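PDB 2YJG: lactate racemase apoprotein from Thermoanaerobacterium thermosaccharolyticum, which interconverts the D- and L-isomers of lactate once its apoprotein is supplied with a nickel-pincer nucleotide cofactor. Local coordinates for residues E48-G52 / T53-Q57; K333-D337 / P338-M342; L395-A398 / L399-E403. All blocks are in the same frame, centred on the assembly; numbering follows the deposited sequence.

Contact 1 of 3, residues E48-G52 / T53-Q57; sequences ENPIG and TKRLQ
Thr53 OG1, which lies against Pro50 CB, donates a hydrogen bond of 2.7 Å to Lys54 O in the loop that joins helix 39-48 to helix 56-59. Its chi1 of 68° sets the hydroxyl between backbone N and carbonyl carbon and leaves CG2 beside the backbone N, 3.2 Å from Gly52 O. Replaced by a valine, Thr53 would probably leave Lys54 O without its hydroxyl partner and the turn freer to shift. Gly52 has backbone angles at which a CB would be pressed against Ile51 O. The Pro50 ring fills the inside of the bend: its CG rests 3.4 Å from Thr53 O and 3.7 Å from Arg55 CG. Arg55, the N-cap residue of helix 56-59, bends at chi3 (74°), and its NH2 forms a salt bridge with Glu89 of helix 79-91. Glu48 is instead paired with Lys44, and its OE2 stays 5.6 Å from Arg55 NH2. The guanidinium lies between two neighbours: Gln57 NE2 sits 3.4 Å above the plane, over its centre, while on the opposite face Glu48 CG stands 4.2 Å off, displaced toward the rim.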
loop_
_atom_site.group_PDB
_atom_site.type_symbol
_atom_site.label_atom_id
_atom_site.label_comp_id
_atom_site.label_asym_id
_atom_site.label_seq_id
_atom_site.Cartn_x
_atom_site.Cartn_y
_atom_site.Cartn_z
ATOM N N GLU A 48 3.388 22.065 19.257
ATOM C CA GLU A 48 3.617 22.397 20.666
ATOM C C GLU A 48 3.062 23.806 21.057
ATOM O O GLU A 48 2.972 24.144 22.242
ATOM C CB GLU A 48 5.098 22.287 20.972
ATOM C CG GLU A 48 5.746 20.839 20.997
ATOM C CD GLU A 48 7.279 20.862 20.908
ATOM O OE1 GLU A 48 7.923 21.906 21.182
ATOM O OE2 GLU A 48 7.877 19.835 20.567
ATOM N N ASN A 49 2.625 24.603 20.065
ATOM C CA ASN A 49 2.228 25.998 20.251
ATOM C C ASN A 49 0.963 26.240 19.421
ATOM O O ASN A 49 0.975 27.058 18.434
ATOM C CB ASN A 49 3.376 26.912 19.820
ATOM C CG ASN A 49 4.614 26.762 20.735
ATOM O OD1 ASN A 49 4.650 27.344 21.821
ATOM N ND2 ASN A 49 5.626 25.997 20.287
ATOM N N PRO A 50 -0.132 25.520 19.774
ATOM C CA PRO A 50 -1.344 25.613 19.012
ATOM C C PRO A 50 -1.964 27.017 19.095
ATOM O O PRO A 50 -1.875 27.695 20.127
ATOM C CB PRO A 50 -2.270 24.577 19.648
ATOM C CG PRO A 50 -1.629 24.290 21.071
ATOM C CD PRO A 50 -0.210 24.534 20.875
ATOM N N ILE A 51 -2.548 27.453 17.996
ATOM C CA ILE A 51 -3.195 28.745 17.923
ATOM C C ILE A 51 -4.689 28.593 18.168
ATOM O O ILE A 51 -5.423 28.094 17.316
ATOM C CB ILE A 51 -2.951 29.416 16.544
ATOM C CG1 ILE A 51 -1.453 29.668 16.318
ATOM C CG2 ILE A 51 -3.776 30.685 16.415
ATOM C CD1 ILE A 51 -1.032 29.518 14.804
ATOM N N GLY A 52 -5.187 29.028 19.328
ATOM C CA GLY A 52 -6.647 29.066 19.501
ATOM C C GLY A 52 -7.308 27.783 20.036
ATOM O O GLY A 52 -8.523 27.715 20.103
ATOM N N THR A 53 -6.505 26.780 20.367
ATOM C CA THR A 53 -6.957 25.510 20.984
ATOM C C THR A 53 -5.934 24.921 21.905
ATOM O O THR A 53 -4.775 25.317 21.931
ATOM C CB THR A 53 -7.253 24.350 19.952
ATOM O OG1 THR A 53 -6.028 23.899 19.325
ATOM C CG2 THR A 53 -8.220 24.770 18.954
ATOM N N LYS A 54 -6.386 23.929 22.676
ATOM C CA LYS A 54 -5.498 23.060 23.391
ATOM C C LYS A 54 -4.627 22.301 22.383
ATOM O O LYS A 54 -4.962 22.215 21.175
ATOM C CB LYS A 54 -6.310 22.037 24.220
ATOM C CG LYS A 54 -7.255 22.658 25.283
ATOM C CD LYS A 54 -8.008 21.567 26.120
ATOM C CE LYS A 54 -8.783 20.568 25.238
ATOM N NZ LYS A 54 -9.602 19.553 25.976
ATOM N N ARG A 55 -3.525 21.748 22.878
ATOM C CA ARG A 55 -2.754 20.801 22.081
ATOM C C ARG A 55 -3.578 19.617 21.645
ATOM O O ARG A 55 -4.505 19.186 22.327
ATOM C CB ARG A 55 -1.529 20.320 22.852
ATOM C CG ARG A 55 -0.363 21.224 22.682
ATOM C CD ARG A 55 0.770 20.761 23.426
ATOM N NE ARG A 55 1.422 19.597 22.857
ATOM C CZ ARG A 55 2.523 19.049 23.342
ATOM N NH1 ARG A 55 3.111 19.572 24.424
ATOM N NH2 ARG A 55 3.050 17.978 22.763
ATOM N N LEU A 56 -3.210 19.083 20.489
ATOM C CA LEU A 56 -3.874 17.918 19.939
ATOM C C LEU A 56 -3.783 16.749 20.921
ATOM O O LEU A 56 -4.743 16.044 21.077
ATOM C CB LEU A 56 -3.307 17.578 18.547
ATOM C CG LEU A 56 -3.890 16.334 17.837
ATOM C CD1 LEU A 56 -5.396 16.344 17.747
ATOM C CD2 LEU A 56 -3.207 16.203 16.495
ATOM N N GLN A 57 -2.662 16.561 21.610
ATOM C CA GLN A 57 -2.580 15.479 22.623
ATOM C C GLN A 57 -3.714 15.542 23.644
ATOM O O GLN A 57 -4.234 14.523 24.065
ATOM C CB GLN A 57 -1.230 15.476 23.328
ATOM C CG GLN A 57 -0.920 16.682 24.201
ATOM C CD GLN A 57 0.335 16.457 25.051
ATOM O OE1 GLN A 57 0.903 15.367 25.040
ATOM N NE2 GLN A 57 0.749 17.481 25.820
#

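Contact 2 of 3, residues K333-D337 / P338-M342; sequences KESKD and PQDVM
The backbone turns from helix 326-333 into helix 338-346 through an extended Asp337, whose carbonyl O accepts Val341 N at 3.3 Å in the first turn of the new helix. The carboxylate of Asp337 reaches the same turn: with chi1 at 53°, OD1 is swung over the helix start and receives Asp340 N at 2.8 Å, nearly along its own C-O axis. Asp340 reaches back the other way. Its OD2 takes Lys336 N through the anti lone pair at 2.9 Å, an almost straight bond of 168°, and also accepts a hydrogen from a water at 2.6 Å; Lys344 adds a long, weak ion pair. The aliphatic part of Lys336 crosses the Asp340 side chain at about a right angle, with CG 3.5 Å from OD2, although its NZ stops 4.9 Å from OD1. Ser335 packs tightly against Val341, its CB 3.5 Å from Val341 CG2, while its OG is held by Trp331 O and Lys344 NZ. Pro338 and Val341 rest on helix 357-369. An aspartate N-cap followed by proline at the first helical position, its side chain binding the amide three residues on, is a classic helix start, used here at a tight helix-to-helix turn.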
loop_
_atom_site.group_PDB
_atom_site.type_symbol
_atom_site.label_atom_id
_atom_site.label_comp_id
_atom_site.label_asym_id
_atom_site.label_seq_id
_atom_site.Cartn_x
_atom_site.Cartn_y
_atom_site.Cartn_z
ATOM N N LYS A 333 -14.643 27.076 -27.857
ATOM C CA LYS A 333 -14.690 26.544 -29.234
ATOM C C LYS A 333 -16.083 26.738 -29.817
ATOM O O LYS A 333 -16.203 27.059 -31.022
ATOM C CB LYS A 333 -14.312 25.084 -29.240
ATOM C CG LYS A 333 -14.416 24.443 -30.604
ATOM C CD LYS A 333 -13.136 24.425 -31.361
ATOM C CE LYS A 333 -13.300 23.435 -32.568
ATOM N NZ LYS A 333 -11.998 23.091 -33.178
ATOM N N GLU A 334 -17.096 26.596 -28.962
ATOM C CA GLU A 334 -18.526 26.709 -29.324
ATOM C C GLU A 334 -19.167 28.132 -29.177
ATOM O O GLU A 334 -20.366 28.283 -29.376
ATOM C CB GLU A 334 -19.336 25.747 -28.459
ATOM C CG GLU A 334 -18.884 24.257 -28.524
ATOM C CD GLU A 334 -19.288 23.599 -29.827
ATOM O OE1 GLU A 334 -20.416 23.904 -30.299
ATOM O OE2 GLU A 334 -18.507 22.791 -30.389
ATOM N N SER A 335 -18.391 29.172 -28.869
ATOM C CA SER A 335 -18.974 30.485 -28.649
ATOM C C SER A 335 -18.401 31.521 -29.593
ATOM O O SER A 335 -17.387 31.280 -30.264
ATOM C CB SER A 335 -18.788 30.952 -27.164
ATOM O OG SER A 335 -19.410 30.044 -26.280
ATOM N N LYS A 336 -19.026 32.687 -29.620
ATOM C CA LYS A 336 -18.625 33.751 -30.581
ATOM C C LYS A 336 -17.393 34.538 -30.182
ATOM O O LYS A 336 -16.659 35.064 -31.032
ATOM C CB LYS A 336 -19.755 34.759 -30.761
ATOM C CG LYS A 336 -21.050 34.194 -31.380
ATOM C CD LYS A 336 -22.133 35.262 -31.670
ATOM C CE LYS A 336 -22.672 35.956 -30.404
ATOM N NZ LYS A 336 -23.854 36.862 -30.639
ATOM N N ASP A 337 -17.247 34.753 -28.885
ATOM C CA ASP A 337 -16.182 35.577 -28.342
ATOM C C ASP A 337 -16.238 35.410 -26.851
ATOM O O ASP A 337 -17.145 34.745 -26.338
ATOM C CB ASP A 337 -16.337 37.057 -28.737
ATOM C CG ASP A 337 -17.699 37.651 -28.404
ATOM O OD1 ASP A 337 -18.367 37.265 -27.409
ATOM O OD2 ASP A 337 -18.073 38.604 -29.142
ATOM N N PRO A 338 -15.284 36.007 -26.133
ATOM C CA PRO A 338 -15.325 35.796 -24.689
ATOM C C PRO A 338 -16.586 36.314 -23.955
ATOM O O PRO A 338 -16.959 35.709 -22.920
ATOM C CB PRO A 338 -14.061 36.500 -24.189
ATOM C CG PRO A 338 -13.139 36.566 -25.437
ATOM C CD PRO A 338 -14.009 36.554 -26.629
ATOM N N GLN A 339 -17.179 37.432 -24.406
ATOM C CA GLN A 339 -18.371 37.954 -23.781
ATOM C C GLN A 339 -19.503 36.916 -23.934
ATOM O O GLN A 339 -20.291 36.749 -23.009
ATOM C CB GLN A 339 -18.856 39.255 -24.414
ATOM C CG GLN A 339 -20.059 39.813 -23.743
ATOM C CD GLN A 339 -19.788 40.201 -22.311
ATOM O OE1 GLN A 339 -20.476 39.743 -21.349
ATOM N NE2 GLN A 339 -18.798 41.052 -22.120
ATOM N N ASP A 340 -19.522 36.197 -25.061
ATOM C CA ASP A 340 -20.548 35.144 -25.296
ATOM C C ASP A 340 -20.354 34.023 -24.219
ATOM O O ASP A 340 -21.292 33.587 -23.588
ATOM C CB ASP A 340 -20.398 34.613 -26.712
ATOM C CG ASP A 340 -21.606 33.841 -27.205
ATOM O OD1 ASP A 340 -22.724 34.091 -26.739
ATOM O OD2 ASP A 340 -21.402 32.968 -28.068
ATOM N N VAL A 341 -19.109 33.609 -24.006
ATOM C CA VAL A 341 -18.781 32.608 -23.030
ATOM C C VAL A 341 -19.264 33.020 -21.667
ATOM O O VAL A 341 -19.968 32.232 -20.999
ATOM C CB VAL A 341 -17.275 32.269 -23.000
ATOM C CG1 VAL A 341 -16.952 31.359 -21.757
ATOM C CG2 VAL A 341 -16.837 31.718 -24.414
ATOM N N MET A 342 -18.955 34.261 -21.254
ATOM C CA MET A 342 -19.368 34.773 -19.998
ATOM C C MET A 342 -20.894 34.773 -19.862
ATOM O O MET A 342 -21.442 34.327 -18.871
ATOM C CB MET A 342 -18.826 36.159 -19.829
ATOM C CG MET A 342 -19.116 36.854 -18.555
ATOM S SD MET A 342 -18.570 36.032 -17.064
ATOM C CE MET A 342 -16.771 36.522 -17.137
HETATM O O HOH W 1 -22.485 30.983 -29.372
#

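Contact 3 of 3, residues L395-A398 / L399-E403; sequences LGEA and LKIAE
Leu395 O receives Leu399 N at 2.9 Å, the first of four successive i to i+4 bonds that join the two segments along one helix. Gly396 O follows with Lys400 N at 3.0 Å, then Glu397 O with Ile401 N, and Ala398 O with Ala402 N at 2.9 Å. Around these carbonyls the side chains pack by their inner carbons: Ile401 CG1 approaches Glu397 O to 3.4 Å, held beside its own backbone N by a chi1 of -65°, and Lys400 CD comes within 3.6 Å of the same oxygen. Leu399 CB rests 3.5 Å from Leu395 O. Glu397 and Lys400 run near each other without pairing, OE2 lying 6.1 Å from NZ.

This is the helix of a beta-alpha-beta crossover, leaving edge strand 390-392 of a six-stranded parallel sheet and leading to strand 412-415. On its inner face Leu395 and Ala402 touch strands 279-283 and 311-316, and Ala398 meets Ile314 of the latter; the two small alanines also meet Ile373 on strand 371-375, where Ile401 joins them. Leu395 and Leu399 reach as well to Phe15 on strand 11-16. At the beginning of the helix, Asp394 OD1 accepts Glu397 N, and Glu397 OE1 in turn accepts Lys393 N. Further along the helix, Glu403 N bonds to Leu399 O, and Glu403 OE2 forms a salt bridge with Arg21 NH1.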
loop_
_atom_site.group_PDB
_atom_site.type_symbol
_atom_site.label_atom_id
_atom_site.label_comp_id
_atom_site.label_asym_id
_atom_site.label_seq_id
_atom_site.Cartn_x
_atom_site.Cartn_y
_atom_site.Cartn_z
ATOM N N LEU A 395 9.232 34.435 -26.355
ATOM C CA LEU A 395 8.921 35.694 -25.707
ATOM C C LEU A 395 9.201 36.899 -26.603
ATOM O O LEU A 395 8.494 37.894 -26.576
ATOM C CB LEU A 395 9.679 35.786 -24.368
ATOM C CG LEU A 395 9.170 34.887 -23.224
ATOM C CD1 LEU A 395 10.175 34.739 -22.169
ATOM C CD2 LEU A 395 7.845 35.471 -22.634
ATOM N N GLY A 396 10.235 36.814 -27.423
ATOM C CA GLY A 396 10.482 37.859 -28.429
ATOM C C GLY A 396 9.341 38.107 -29.391
ATOM O O GLY A 396 8.896 39.232 -29.525
ATOM N N GLU A 397 8.809 37.035 -29.984
ATOM C CA GLU A 397 7.666 37.157 -30.843
ATOM C C GLU A 397 6.443 37.635 -30.072
ATOM O O GLU A 397 5.695 38.424 -30.571
ATOM C CB GLU A 397 7.341 35.831 -31.488
ATOM C CG GLU A 397 6.205 35.935 -32.452
ATOM C CD GLU A 397 5.891 34.628 -33.189
ATOM O OE1 GLU A 397 5.761 33.570 -32.547
ATOM O OE2 GLU A 397 5.748 34.669 -34.432
ATOM N N ALA A 398 6.262 37.152 -28.844
ATOM C CA ALA A 398 5.110 37.537 -28.060
ATOM C C ALA A 398 5.148 39.054 -27.852
ATOM O O ALA A 398 4.131 39.770 -28.045
ATOM C CB ALA A 398 5.059 36.754 -26.743
ATOM N N LEU A 399 6.327 39.559 -27.513
ATOM C CA LEU A 399 6.487 41.015 -27.290
ATOM C C LEU A 399 6.231 41.832 -28.547
ATOM O O LEU A 399 5.595 42.888 -28.471
ATOM C CB LEU A 399 7.860 41.334 -26.703
ATOM C CG LEU A 399 8.024 42.741 -26.129
ATOM C CD1 LEU A 399 6.900 43.053 -25.091
ATOM C CD2 LEU A 399 9.410 42.868 -25.467
ATOM N N LYS A 400 6.713 41.353 -29.696
ATOM C CA LYS A 400 6.431 42.045 -30.986
ATOM C C LYS A 400 4.911 42.105 -31.259
ATOM O O LYS A 400 4.374 43.142 -31.718
ATOM C CB LYS A 400 7.172 41.393 -32.161
ATOM C CG LYS A 400 6.435 41.402 -33.538
ATOM C CD LYS A 400 5.465 40.177 -33.759
ATOM C CE LYS A 400 5.387 39.689 -35.242
ATOM N NZ LYS A 400 4.317 40.337 -36.120
ATOM N N ILE A 401 4.204 41.011 -30.946
ATOM C CA ILE A 401 2.746 40.989 -31.193
ATOM C C ILE A 401 2.105 42.026 -30.251
ATOM O O ILE A 401 1.351 42.870 -30.698
ATOM C CB ILE A 401 2.109 39.571 -31.028
ATOM C CG1 ILE A 401 2.611 38.555 -32.088
ATOM C CG2 ILE A 401 0.613 39.623 -31.138
ATOM C CD1 ILE A 401 2.086 38.846 -33.567
ATOM N N ALA A 402 2.497 42.015 -28.967
ATOM C CA ALA A 402 1.911 42.899 -27.958
ATOM C C ALA A 402 2.131 44.316 -28.399
ATOM O O ALA A 402 1.209 45.098 -28.404
ATOM C CB ALA A 402 2.514 42.680 -26.620
ATOM N N GLU A 403 3.372 44.631 -28.748
ATOM C CA GLU A 403 3.708 45.998 -29.227
ATOM C C GLU A 403 2.848 46.481 -30.391
ATOM O O GLU A 403 2.464 47.650 -30.436
ATOM C CB GLU A 403 5.196 46.081 -29.543
ATOM C CG GLU A 403 6.041 46.011 -28.253
ATOM C CD GLU A 403 7.545 45.871 -28.479
ATOM O OE1 GLU A 403 8.004 45.840 -29.631
ATOM O OE2 GLU A 403 8.279 45.785 -27.469
#

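Overall arrangement
Contact 1 belongs to the N-terminal family region, contacts 2 and 3 to the C-terminal one, and the first lies on the opposite side of the chain's centre from the others. Its centre is about 50 Å from that of contact 2 and about 53 Å from that of contact 3. Contacts 2 and 3 are closer, their centres about 25 Å and their nearest atoms about 15 Å apart, yet they do not touch. Two are helix starts after loops, and the third runs along helix 395-405 from its first residue. All lie away from the active site, where, by similarity, His108 and His174 are the proton donors/acceptors, Lys184 carries the cofactor and His200 binds its nickel.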